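Local structure of Rubredoxin\:oxygen oxidoreductase (Desulfovibrio gigas, 1E5D) at residues Glu43-Asp49 with Ile72-Gln78; Lys134-Tyr140 with Val152-Glu158; Lys254-Phe258 with Ile297-Ile301; Ser265-Met269 with Val371-Pro377. The protein catalyses the four-electron reduction of dioxygen to two water molecules, using a diiron centre and flavin mononucleotide. The contacts are given in a common frame with arbitrary orientation. Numbering follows the deposited sequence.

Contact 1 of 4, residues Glu43-Asp49 with Ile72-Gln78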
# COMPACT_ATOMS: atom_id res chain seq x y z
N GLU A 43 -49.97 -1.25 -10.57
CA GLU A 43 -50.67 -0.18 -11.29
C GLU A 43 -49.66 0.97 -11.44
O GLU A 43 -49.41 1.48 -12.53
CB GLU A 43 -51.94 0.25 -10.60
CG GLU A 43 -52.61 -0.77 -9.71
CD GLU A 43 -52.83 -2.13 -10.34
OE1 GLU A 43 -53.03 -2.21 -11.57
OE2 GLU A 43 -52.79 -3.15 -9.60
N LYS A 44 -49.10 1.33 -10.29
CA LYS A 44 -47.90 2.14 -10.21
C LYS A 44 -46.70 1.22 -10.40
O LYS A 44 -46.32 0.48 -9.48
CB LYS A 44 -47.87 2.88 -8.88
CG LYS A 44 -48.46 4.26 -8.85
CD LYS A 44 -49.38 4.57 -10.02
CE LYS A 44 -49.36 6.03 -10.41
NZ LYS A 44 -49.12 6.93 -9.24
N THR A 45 -46.10 1.22 -11.59
CA THR A 45 -44.99 0.30 -11.82
C THR A 45 -43.67 0.90 -11.32
O THR A 45 -43.31 2.03 -11.65
CB THR A 45 -44.85 -0.10 -13.29
OG1 THR A 45 -45.93 -0.97 -13.65
CG2 THR A 45 -43.56 -0.88 -13.50
N THR A 46 -42.96 0.11 -10.51
CA THR A 46 -41.82 0.66 -9.79
C THR A 46 -40.50 -0.07 -10.03
O THR A 46 -40.41 -1.29 -10.09
CB THR A 46 -42.09 0.66 -8.27
OG1 THR A 46 -43.27 1.43 -8.01
CG2 THR A 46 -40.94 1.34 -7.54
N LEU A 47 -39.47 0.75 -10.15
CA LEU A 47 -38.08 0.34 -10.27
C LEU A 47 -37.34 0.61 -8.97
O LEU A 47 -37.28 1.76 -8.50
CB LEU A 47 -37.44 1.10 -11.42
CG LEU A 47 -36.30 0.45 -12.18
CD1 LEU A 47 -35.09 1.36 -12.12
CD2 LEU A 47 -35.97 -0.92 -11.63
N PHE A 48 -36.77 -0.42 -8.34
CA PHE A 48 -35.96 -0.22 -7.14
C PHE A 48 -34.48 -0.31 -7.53
O PHE A 48 -34.18 -1.20 -8.32
CB PHE A 48 -36.26 -1.26 -6.06
CG PHE A 48 -37.68 -1.25 -5.55
CD1 PHE A 48 -38.71 -1.77 -6.32
CD2 PHE A 48 -37.97 -0.72 -4.30
CE1 PHE A 48 -40.01 -1.75 -5.84
CE2 PHE A 48 -39.27 -0.70 -3.82
CZ PHE A 48 -40.30 -1.22 -4.60
N ASP A 49 -33.67 0.58 -6.98
CA ASP A 49 -32.25 0.68 -7.27
C ASP A 49 -32.05 1.13 -8.72
O ASP A 49 -33.02 1.39 -9.43
CB ASP A 49 -31.52 -0.64 -7.05
CG ASP A 49 -31.88 -1.35 -5.76
OD1 ASP A 49 -32.29 -0.64 -4.82
OD2 ASP A 49 -31.74 -2.60 -5.68
N ILE A 72 -42.88 3.04 -16.46
CA ILE A 72 -42.48 3.04 -15.05
C ILE A 72 -42.90 4.35 -14.41
O ILE A 72 -42.68 5.42 -14.98
CB ILE A 72 -40.96 2.86 -14.87
CG1 ILE A 72 -40.42 1.49 -15.29
CG2 ILE A 72 -40.56 3.20 -13.44
CD1 ILE A 72 -38.91 1.44 -15.30
N ASP A 73 -43.52 4.30 -13.23
CA ASP A 73 -43.95 5.57 -12.64
C ASP A 73 -43.01 5.99 -11.51
O ASP A 73 -42.76 7.18 -11.31
CB ASP A 73 -45.36 5.49 -12.07
CG ASP A 73 -46.41 4.98 -13.03
OD1 ASP A 73 -46.84 5.77 -13.90
OD2 ASP A 73 -46.79 3.79 -12.92
N TYR A 74 -42.55 4.98 -10.78
CA TYR A 74 -41.83 5.23 -9.55
C TYR A 74 -40.38 4.75 -9.62
O TYR A 74 -40.08 3.69 -10.17
CB TYR A 74 -42.52 4.53 -8.38
CG TYR A 74 -43.81 5.15 -7.92
CD1 TYR A 74 -44.10 6.50 -8.15
CD2 TYR A 74 -44.76 4.38 -7.25
CE1 TYR A 74 -45.30 7.04 -7.71
CE2 TYR A 74 -45.95 4.92 -6.82
CZ TYR A 74 -46.22 6.25 -7.05
OH TYR A 74 -47.41 6.79 -6.62
N LEU A 75 -39.53 5.56 -9.01
CA LEU A 75 -38.13 5.20 -8.84
C LEU A 75 -37.82 5.23 -7.36
O LEU A 75 -37.99 6.27 -6.73
CB LEU A 75 -37.21 6.13 -9.63
CG LEU A 75 -37.33 6.06 -11.15
CD1 LEU A 75 -36.51 7.15 -11.82
CD2 LEU A 75 -36.93 4.69 -11.65
N VAL A 76 -37.38 4.11 -6.79
CA VAL A 76 -37.02 4.16 -5.37
C VAL A 76 -35.50 4.10 -5.23
O VAL A 76 -34.90 3.07 -5.53
CB VAL A 76 -37.67 3.03 -4.56
CG1 VAL A 76 -37.05 2.97 -3.17
CG2 VAL A 76 -39.17 3.22 -4.47
N ILE A 77 -34.87 5.19 -4.80
CA ILE A 77 -33.42 5.16 -4.65
C ILE A 77 -33.03 5.02 -3.18
O ILE A 77 -33.19 5.94 -2.39
CB ILE A 77 -32.76 6.41 -5.24
CG1 ILE A 77 -33.31 6.79 -6.61
CG2 ILE A 77 -31.25 6.23 -5.30
CD1 ILE A 77 -33.13 5.65 -7.61
N GLN A 78 -32.52 3.83 -2.91
CA GLN A 78 -32.23 3.35 -1.57
C GLN A 78 -30.81 3.64 -1.11
O GLN A 78 -30.53 3.46 0.08
CB GLN A 78 -32.45 1.84 -1.47
CG GLN A 78 -33.65 1.36 -2.28
CD GLN A 78 -34.16 0.04 -1.72
OE1 GLN A 78 -34.91 0.05 -0.74
NE2 GLN A 78 -33.74 -1.06 -2.32
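Strands 46-48 and 74-77 are the parallel strands of a beta-alpha-beta unit in the lactamase-like domain; their short axes approach to 4.8 Å, with 17° between directions. On one face the Y74 ring fills the hollow between K44 and T46: T46 OG1 lies at the ring's edge, 3.2 Å from Y74 CB, and K44 NZ, salt-bridged to E98, donates to Y74 OH at 3.1 Å. Beyond it F48 CD2 leans on V76 CB (3.8 Å). On the other face L47 CB packs on L75 CD2 at 3.6 Å and, before strand 74-77, touches I72 CD1 at 4.2 Å; helix 88-95 closes over all three. Bonds from L47 N to Y74 O (3.0 Å) and V76 N to L47 O (2.9 Å) fix the pairing. D73 OD2 receives T45 N (3.0 Å). The side chain of D49, about 9 Å from the mu-oxo-diiron centre, accepts Q78 NE2 at OD1 (2.9 Å). The chemistry thus changes along the pair, backbone bonds in the middle and side-chain bonds beyond.

Contact 2 of 4, residues Lys134-Tyr140 with Val152-Glu158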
# COMPACT_ATOMS: atom_id res chain seq x y z
N LYS A 134 -52.05 -2.76 -6.39
CA LYS A 134 -52.40 -3.97 -5.64
C LYS A 134 -51.40 -4.22 -4.53
O LYS A 134 -51.75 -4.65 -3.42
CB LYS A 134 -52.50 -5.17 -6.59
CG LYS A 134 -51.52 -6.28 -6.27
CD LYS A 134 -51.48 -7.35 -7.34
CE LYS A 134 -51.71 -8.74 -6.77
NZ LYS A 134 -50.53 -9.27 -6.04
N ARG A 135 -50.11 -3.94 -4.76
CA ARG A 135 -49.16 -4.20 -3.67
C ARG A 135 -48.94 -2.95 -2.84
O ARG A 135 -49.20 -1.84 -3.30
CB ARG A 135 -47.83 -4.72 -4.22
CG ARG A 135 -47.95 -6.15 -4.73
CD ARG A 135 -46.76 -6.61 -5.54
NE ARG A 135 -47.06 -6.76 -6.97
CZ ARG A 135 -47.11 -7.95 -7.56
NH1 ARG A 135 -46.87 -9.04 -6.84
NH2 ARG A 135 -47.38 -8.08 -8.85
N THR A 136 -48.43 -3.11 -1.62
CA THR A 136 -48.01 -1.93 -0.86
C THR A 136 -46.64 -2.19 -0.23
O THR A 136 -46.41 -3.18 0.46
CB THR A 136 -49.08 -1.50 0.16
OG1 THR A 136 -48.53 -1.43 1.48
CG2 THR A 136 -50.21 -2.52 0.21
N VAL A 137 -45.70 -1.29 -0.48
CA VAL A 137 -44.33 -1.49 0.01
C VAL A 137 -44.07 -0.68 1.26
O VAL A 137 -44.64 0.40 1.45
CB VAL A 137 -43.30 -1.15 -1.08
CG1 VAL A 137 -43.49 0.28 -1.57
CG2 VAL A 137 -41.89 -1.36 -0.56
N THR A 138 -43.21 -1.19 2.14
CA THR A 138 -42.89 -0.46 3.37
C THR A 138 -41.41 -0.14 3.48
O THR A 138 -40.55 -0.98 3.20
CB THR A 138 -43.35 -1.28 4.59
OG1 THR A 138 -44.77 -1.44 4.52
CG2 THR A 138 -43.03 -0.54 5.88
N PHE A 139 -41.09 1.09 3.87
CA PHE A 139 -39.71 1.55 3.88
C PHE A 139 -39.09 1.56 5.27
O PHE A 139 -39.66 2.14 6.20
CB PHE A 139 -39.60 2.97 3.31
CG PHE A 139 -40.07 3.06 1.87
CD1 PHE A 139 -39.50 2.27 0.89
CD2 PHE A 139 -41.08 3.93 1.51
CE1 PHE A 139 -39.92 2.34 -0.42
CE2 PHE A 139 -41.50 4.01 0.20
CZ PHE A 139 -40.93 3.21 -0.77
N TYR A 140 -37.92 0.93 5.39
CA TYR A 140 -37.20 0.98 6.67
C TYR A 140 -35.85 1.66 6.48
O TYR A 140 -35.17 1.49 5.46
CB TYR A 140 -37.05 -0.42 7.27
CG TYR A 140 -38.38 -1.00 7.69
CD1 TYR A 140 -39.10 -0.44 8.75
CD2 TYR A 140 -38.92 -2.09 7.04
CE1 TYR A 140 -40.32 -0.96 9.14
CE2 TYR A 140 -40.14 -2.62 7.42
CZ TYR A 140 -40.83 -2.05 8.47
OH TYR A 140 -42.05 -2.58 8.84
N VAL A 152 -34.12 0.21 3.36
CA VAL A 152 -34.49 -1.01 2.64
C VAL A 152 -35.99 -1.03 2.38
O VAL A 152 -36.73 -0.24 2.97
CB VAL A 152 -34.04 -2.25 3.42
CG1 VAL A 152 -32.56 -2.13 3.78
CG2 VAL A 152 -34.87 -2.45 4.67
N SER A 153 -36.44 -1.91 1.50
CA SER A 153 -37.85 -1.94 1.12
C SER A 153 -38.47 -3.30 1.38
O SER A 153 -37.92 -4.33 1.01
CB SER A 153 -38.06 -1.57 -0.35
OG SER A 153 -37.94 -0.17 -0.51
N TRP A 154 -39.62 -3.26 2.03
CA TRP A 154 -40.30 -4.47 2.45
C TRP A 154 -41.67 -4.61 1.80
O TRP A 154 -42.51 -3.71 1.86
CB TRP A 154 -40.47 -4.43 3.97
CG TRP A 154 -41.13 -5.63 4.58
CD1 TRP A 154 -42.18 -5.63 5.45
CD2 TRP A 154 -40.77 -7.00 4.37
NE1 TRP A 154 -42.50 -6.92 5.79
CE2 TRP A 154 -41.65 -7.78 5.14
CE3 TRP A 154 -39.79 -7.64 3.60
CZ2 TRP A 154 -41.58 -9.17 5.17
CZ3 TRP A 154 -39.72 -9.03 3.63
CH2 TRP A 154 -40.61 -9.78 4.41
N PHE A 155 -41.86 -5.77 1.18
CA PHE A 155 -43.14 -6.27 0.72
C PHE A 155 -43.61 -7.32 1.73
O PHE A 155 -43.22 -8.49 1.65
CB PHE A 155 -43.04 -6.83 -0.69
CG PHE A 155 -42.99 -5.74 -1.75
CD1 PHE A 155 -44.14 -5.17 -2.26
CD2 PHE A 155 -41.76 -5.27 -2.21
CE1 PHE A 155 -44.10 -4.17 -3.21
CE2 PHE A 155 -41.71 -4.27 -3.16
CZ PHE A 155 -42.88 -3.71 -3.66
N ALA A 156 -44.40 -6.86 2.69
CA ALA A 156 -44.87 -7.70 3.78
C ALA A 156 -45.69 -8.87 3.27
O ALA A 156 -45.53 -10.02 3.68
CB ALA A 156 -45.68 -6.87 4.77
N ASP A 157 -46.60 -8.60 2.33
CA ASP A 157 -47.38 -9.74 1.83
C ASP A 157 -46.52 -10.70 1.02
O ASP A 157 -46.52 -11.90 1.29
CB ASP A 157 -48.58 -9.22 1.04
CG ASP A 157 -49.59 -8.59 1.99
OD1 ASP A 157 -50.11 -9.32 2.87
OD2 ASP A 157 -49.84 -7.37 1.86
N GLU A 158 -45.76 -10.20 0.05
CA GLU A 158 -44.91 -11.07 -0.75
C GLU A 158 -43.69 -11.56 0.03
O GLU A 158 -43.01 -12.48 -0.43
CB GLU A 158 -44.45 -10.36 -2.02
CG GLU A 158 -45.51 -10.40 -3.11
CD GLU A 158 -46.39 -9.16 -3.08
OE1 GLU A 158 -46.24 -8.33 -2.16
OE2 GLU A 158 -47.24 -9.04 -3.99
O HOH W 1 -45.54 -3.87 3.16
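Strands 136-141 and 151-155 form an antiparallel beta hairpin in the second sheet of the lactamase-like domain; the short axes of 136-140 and 152-155 approach to 4.5 Å with 146° between directions, a clear twist. Backbone hydrogen bonds set the register. T138 and W154 make a hydrogen-bonded pair, T138 N to W154 O at 2.6 Å and W154 N to T138 O at 2.7 Å. Y140 and V152 make the next, with Y140 N to V152 O at 2.9 Å and V152 N to Y140 O at 2.7 Å. F139 and S153 between them are a non-hydrogen-bonded pair.

In apolar packing, Y140 CB touches V152 CG2 (4.0 Å) and Y140 CE2 touches W154 CB (3.9 Å). Nearer the open end V137 CB sits over the face of the F155 ring, 4.0 Å from its centroid and 23° off the normal: a CH-pi contact. F10 meets F155 edge-to-face.

Among polar groups, S153 OG lies at the F139 ring edge, 3.2 Å from CE1, and bonds to Q78, just past strand 74-77 of the neighbouring sheet. R135 NH1 bridges to E158 OE2 at 2.9 Å, and K134 NZ reaches the same E158 OE2 at a long 3.9 Å. One water donates to T136 O (2.9 Å) and weakly to W154 O (3.3 Å), accepts from A156 N (3.2 Å) and bonds T138 OG1 (2.9 Å).

Contact 3 of 4, residues Lys254-Phe258 with Ile297-Ile301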
# COMPACT_ATOMS: atom_id res chain seq x y z
N LYS A 254 -8.34 -19.03 15.51
CA LYS A 254 -7.63 -18.67 14.30
C LYS A 254 -6.69 -17.50 14.54
O LYS A 254 -7.03 -16.48 15.12
CB LYS A 254 -8.64 -18.33 13.21
CG LYS A 254 -8.05 -18.12 11.82
CD LYS A 254 -9.17 -18.02 10.80
CE LYS A 254 -8.84 -17.05 9.68
NZ LYS A 254 -10.07 -16.64 8.95
N VAL A 255 -5.46 -17.69 14.07
CA VAL A 255 -4.45 -16.64 14.18
C VAL A 255 -4.05 -16.23 12.77
O VAL A 255 -3.70 -17.05 11.92
CB VAL A 255 -3.25 -17.09 15.01
CG1 VAL A 255 -2.20 -15.99 15.12
CG2 VAL A 255 -3.67 -17.51 16.41
N VAL A 256 -4.12 -14.93 12.50
CA VAL A 256 -3.69 -14.31 11.27
C VAL A 256 -2.40 -13.55 11.56
O VAL A 256 -2.36 -12.61 12.36
CB VAL A 256 -4.71 -13.30 10.71
CG1 VAL A 256 -4.06 -12.47 9.61
CG2 VAL A 256 -5.96 -14.00 10.21
N ILE A 257 -1.33 -13.97 10.90
CA ILE A 257 -0.06 -13.28 10.97
C ILE A 257 0.19 -12.54 9.66
O ILE A 257 0.21 -13.13 8.58
CB ILE A 257 1.09 -14.27 11.22
CG1 ILE A 257 0.97 -15.06 12.52
CG2 ILE A 257 2.43 -13.55 11.13
CD1 ILE A 257 1.79 -16.34 12.53
N PHE A 258 0.37 -11.22 9.71
CA PHE A 258 0.70 -10.54 8.45
C PHE A 258 1.92 -9.67 8.71
O PHE A 258 2.13 -9.10 9.78
CB PHE A 258 -0.48 -9.77 7.90
CG PHE A 258 -0.90 -8.45 8.47
CD1 PHE A 258 -0.30 -7.27 8.05
CD2 PHE A 258 -1.90 -8.34 9.41
CE1 PHE A 258 -0.67 -6.03 8.53
CE2 PHE A 258 -2.28 -7.10 9.90
CZ PHE A 258 -1.67 -5.94 9.47
N ILE A 297 -6.54 -9.83 3.71
CA ILE A 297 -6.12 -10.01 5.09
C ILE A 297 -7.31 -9.74 6.00
O ILE A 297 -7.55 -10.43 6.99
CB ILE A 297 -4.93 -9.09 5.41
CG1 ILE A 297 -3.65 -9.54 4.69
CG2 ILE A 297 -4.71 -8.98 6.91
CD1 ILE A 297 -2.67 -8.44 4.38
N MET A 298 -8.08 -8.71 5.64
CA MET A 298 -9.23 -8.35 6.46
C MET A 298 -10.22 -9.51 6.53
O MET A 298 -10.76 -9.83 7.58
CB MET A 298 -9.92 -7.11 5.90
CG MET A 298 -11.14 -6.67 6.69
SD MET A 298 -10.70 -6.19 8.38
CE MET A 298 -12.27 -6.50 9.21
N SER A 299 -10.45 -10.15 5.39
CA SER A 299 -11.44 -11.22 5.38
C SER A 299 -11.01 -12.32 6.34
O SER A 299 -11.84 -12.91 7.03
CB SER A 299 -11.66 -11.79 3.98
OG SER A 299 -12.09 -10.77 3.09
N GLU A 300 -9.70 -12.58 6.35
CA GLU A 300 -9.20 -13.64 7.22
C GLU A 300 -9.32 -13.18 8.66
O GLU A 300 -9.54 -13.97 9.57
CB GLU A 300 -7.76 -13.99 6.87
CG GLU A 300 -7.57 -14.60 5.49
CD GLU A 300 -8.41 -15.84 5.26
OE1 GLU A 300 -8.84 -16.47 6.25
OE2 GLU A 300 -8.64 -16.19 4.08
N ILE A 301 -9.17 -11.87 8.85
CA ILE A 301 -9.13 -11.35 10.22
C ILE A 301 -10.53 -11.33 10.82
O ILE A 301 -10.68 -11.38 12.04
CB ILE A 301 -8.51 -9.95 10.27
CG1 ILE A 301 -6.98 -9.94 10.18
CG2 ILE A 301 -8.95 -9.20 11.51
CD1 ILE A 301 -6.44 -8.56 9.88
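K254 supplies the polar link between strand 254-258 and helix segment 297-301. Its NZ donates to the backbone E300 O at 2.8 Å and to the carboxylate E300 OE1 at 3.0 Å, the second bond also being a salt bridge. The extended side chain (chi1 and chi2 both t) carries the ammonium across to the helix, where a further salt bridge to D303 gives it a third acceptor. E300 in turn is satisfied on both carboxylate oxygens, OE1 by K254 and OE2 by R188. Along the helix I301 N is held by I297 O at 2.9 Å, with a weak bond to M298 O at 2.9 Å.

The strand is part of the five-stranded parallel sheet of the flavodoxin-like domain, order 2-1-3-4-5, and the helix packs on one face of it, as in the alpha/beta/alpha flavodoxin sandwich. The short axes lie 9.0 Å apart and run nearly antiparallel, at 157°. Strand backbone groups are taken up within the sheet, V256 bonding to A306 and I308. V256 CG2 lies 3.6 Å from the polar E300 O and 3.8 Å from E300 CB. The contacts among V256, F258, I297 and I301 are apolar: V256 CG1 meets I301 CG1 at 3.9 Å, F258 CD2 touches I297 CG2 at 3.8 Å, and F258 CE2 is 4.4 Å from I301 CD1; helix 320-331 also packs against this phenyl ring.

Contact 4 of 4, residues Ser265-Met269 with Val371-Pro377. With FMN (flavin mononucleotide), chain C.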
# COMPACT_ATOMS: atom_id res chain seq x y z
N SER A 265 14.39 -11.41 7.47
CA SER A 265 14.49 -11.83 8.88
C SER A 265 13.11 -11.73 9.52
O SER A 265 12.69 -12.58 10.30
CB SER A 265 15.51 -11.01 9.65
OG SER A 265 16.83 -11.22 9.17
N THR A 266 12.37 -10.67 9.18
CA THR A 266 11.01 -10.60 9.73
C THR A 266 10.19 -11.76 9.20
O THR A 266 9.25 -12.25 9.83
CB THR A 266 10.34 -9.26 9.41
OG1 THR A 266 11.15 -8.20 9.94
CG2 THR A 266 8.98 -9.15 10.09
N GLU A 267 10.55 -12.25 8.01
CA GLU A 267 9.79 -13.38 7.47
C GLU A 267 10.01 -14.66 8.27
O GLU A 267 9.06 -15.38 8.60
CB GLU A 267 10.12 -13.62 6.00
CG GLU A 267 9.14 -14.58 5.34
CD GLU A 267 9.69 -15.24 4.09
OE1 GLU A 267 10.49 -14.59 3.39
OE2 GLU A 267 9.29 -16.39 3.82
N LYS A 268 11.26 -14.95 8.61
CA LYS A 268 11.66 -16.09 9.42
C LYS A 268 10.97 -16.08 10.79
O LYS A 268 10.43 -17.08 11.25
CB LYS A 268 13.18 -16.11 9.60
CG LYS A 268 13.90 -16.49 8.32
CD LYS A 268 15.41 -16.36 8.45
CE LYS A 268 16.06 -16.07 7.11
NZ LYS A 268 17.45 -16.61 7.05
N MET A 269 11.00 -14.92 11.44
CA MET A 269 10.24 -14.74 12.67
C MET A 269 8.78 -15.12 12.42
O MET A 269 8.19 -15.89 13.17
CB MET A 269 10.40 -13.30 13.15
CG MET A 269 11.86 -12.91 13.36
SD MET A 269 12.07 -11.16 13.75
CE MET A 269 11.32 -11.09 15.37
N VAL A 371 8.22 -8.94 20.28
CA VAL A 371 9.56 -9.47 20.07
C VAL A 371 10.26 -8.68 18.96
O VAL A 371 9.81 -8.61 17.81
CB VAL A 371 9.52 -10.96 19.72
CG1 VAL A 371 10.92 -11.48 19.41
CG2 VAL A 371 8.88 -11.74 20.85
N LYS A 372 11.38 -8.07 19.31
CA LYS A 372 12.20 -7.39 18.32
C LYS A 372 13.61 -7.99 18.33
O LYS A 372 14.13 -8.39 19.36
CB LYS A 372 12.24 -5.89 18.57
CG LYS A 372 13.27 -5.42 19.59
CD LYS A 372 12.74 -4.26 20.41
CE LYS A 372 13.73 -3.11 20.49
NZ LYS A 372 13.10 -1.90 21.10
N VAL A 373 14.21 -8.08 17.15
CA VAL A 373 15.51 -8.69 16.97
C VAL A 373 16.44 -7.81 16.14
O VAL A 373 16.03 -7.29 15.10
CB VAL A 373 15.39 -10.05 16.26
CG1 VAL A 373 16.77 -10.65 16.02
CG2 VAL A 373 14.51 -10.99 17.07
N LYS A 374 17.69 -7.66 16.59
CA LYS A 374 18.64 -6.92 15.77
C LYS A 374 19.05 -7.78 14.59
O LYS A 374 19.66 -8.85 14.74
CB LYS A 374 19.87 -6.50 16.57
CG LYS A 374 20.83 -5.58 15.82
CD LYS A 374 21.32 -4.43 16.69
CE LYS A 374 22.78 -4.61 17.07
NZ LYS A 374 23.72 -4.20 15.99
N ASN A 375 18.69 -7.34 13.39
CA ASN A 375 19.04 -8.10 12.20
C ASN A 375 18.60 -9.55 12.25
O ASN A 375 17.42 -9.83 12.47
CB ASN A 375 20.56 -8.01 11.99
CG ASN A 375 20.94 -6.55 11.83
OD1 ASN A 375 21.86 -6.04 12.47
ND2 ASN A 375 20.20 -5.88 10.95
N VAL A 376 19.54 -10.46 12.03
CA VAL A 376 19.22 -11.86 11.79
C VAL A 376 19.08 -12.64 13.09
O VAL A 376 19.99 -12.75 13.90
CB VAL A 376 20.27 -12.54 10.89
CG1 VAL A 376 19.93 -14.01 10.70
CG2 VAL A 376 20.33 -11.82 9.56
N PRO A 377 17.88 -13.18 13.25
CA PRO A 377 17.50 -13.83 14.50
C PRO A 377 18.31 -15.10 14.75
O PRO A 377 18.84 -15.69 13.82
CB PRO A 377 16.02 -14.17 14.30
CG PRO A 377 15.77 -14.09 12.84
CD PRO A 377 16.82 -13.21 12.23
N1 FMN C . 16.90 -0.26 10.82
C2 FMN C . 16.71 0.64 11.78
O2 FMN C . 17.02 0.43 12.93
N3 FMN C . 16.12 1.90 11.52
C4 FMN C . 16.08 2.39 10.22
O4 FMN C . 15.54 3.46 10.04
C4A FMN C . 16.33 1.42 9.16
N5 FMN C . 15.95 1.69 7.89
C5A FMN C . 16.50 0.89 6.92
C6 FMN C . 16.23 1.23 5.56
C7 FMN C . 16.52 0.35 4.55
C7M FMN C . 15.96 0.60 3.17
C8 FMN C . 17.07 -0.96 4.85
C8M FMN C . 17.60 -1.83 3.74
C9 FMN C . 17.52 -1.21 6.16
C9A FMN C . 17.05 -0.39 7.19
N10 FMN C . 17.11 -0.77 8.57
C10 FMN C . 16.84 0.11 9.53
C1' FMN C . 17.74 -2.07 8.88
C2' FMN C . 16.70 -3.22 8.77
O2' FMN C . 15.64 -3.01 9.70
C3' FMN C . 17.46 -4.49 9.12
O3' FMN C . 18.21 -4.83 7.95
C4' FMN C . 16.51 -5.64 9.45
O4' FMN C . 17.26 -6.83 9.74
C5' FMN C . 15.61 -5.84 8.25
O5' FMN C . 14.63 -7.03 8.54
P FMN C . 14.04 -7.86 7.41
O1P FMN C . 12.78 -8.52 7.98
O2P FMN C . 13.85 -7.11 6.25
O3P FMN C . 14.98 -8.91 7.05
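In the flavodoxin-like domain, the first turn of helix 265-279 packs against edge strand 371-374 and the turn that follows it, beside the FMN phosphate. M269 has 82 Å² covered, more than any other residue here. Its thioether reaches along the strand, putting CE 3.6 Å from V373 CG2 and 4.1 Å from V371 CG1, while M269 CG rests 4.1 Å from P377 CG. P377, with 55 Å² covered, lies against both M269 and S265, its CD being 3.6 Å from S265 CB. S265 loses 53 Å²; its CB is also 3.6 Å from N375 O, and its OG is 3.6 Å from V376 CG2. The two segments thus meet by van der Waals packing.

Polar groups serve the cofactor. S265 and T266, with S261, M262 and W263 before them, bind FMN as in the flavodoxin phosphate-binding loop; S265 N donates to FMN O3P at 2.6 Å. From the opposite segment, N375 ND2 makes a weak hydrogen bond of 3.3 Å to the ribityl FMN O4', and its OD1 bonds to S112 of the second subunit. T266 grips FMN O1P twice, by a very short hydrogen bond of 2.5 Å from T266 N and by one of 2.6 Å from T266 OG1.

In the fold
Contacts 1 and 2 belong to the lactamase-like domain and contacts 3 and 4 to the flavodoxin-like one, on opposite sides of the chain's centre. Contacts 1 and 2 touch, 12 Å between centres, where Q78 OE1 and S153 OG, 3.0 Å apart, probably hydrogen-bond. Both are strand pairs built on backbone bonds, but contact 1 is buried and parallel, whereas contact 2 is antiparallel and partly exposed, with charges and water at its open end. Contacts 3 and 4, centres 21 Å apart, share one parallel sheet and are buried helix-on-strand packings. Contact 3 adds a salt bridge; contact 4 instead directs its polar groups to FMN and the second subunit.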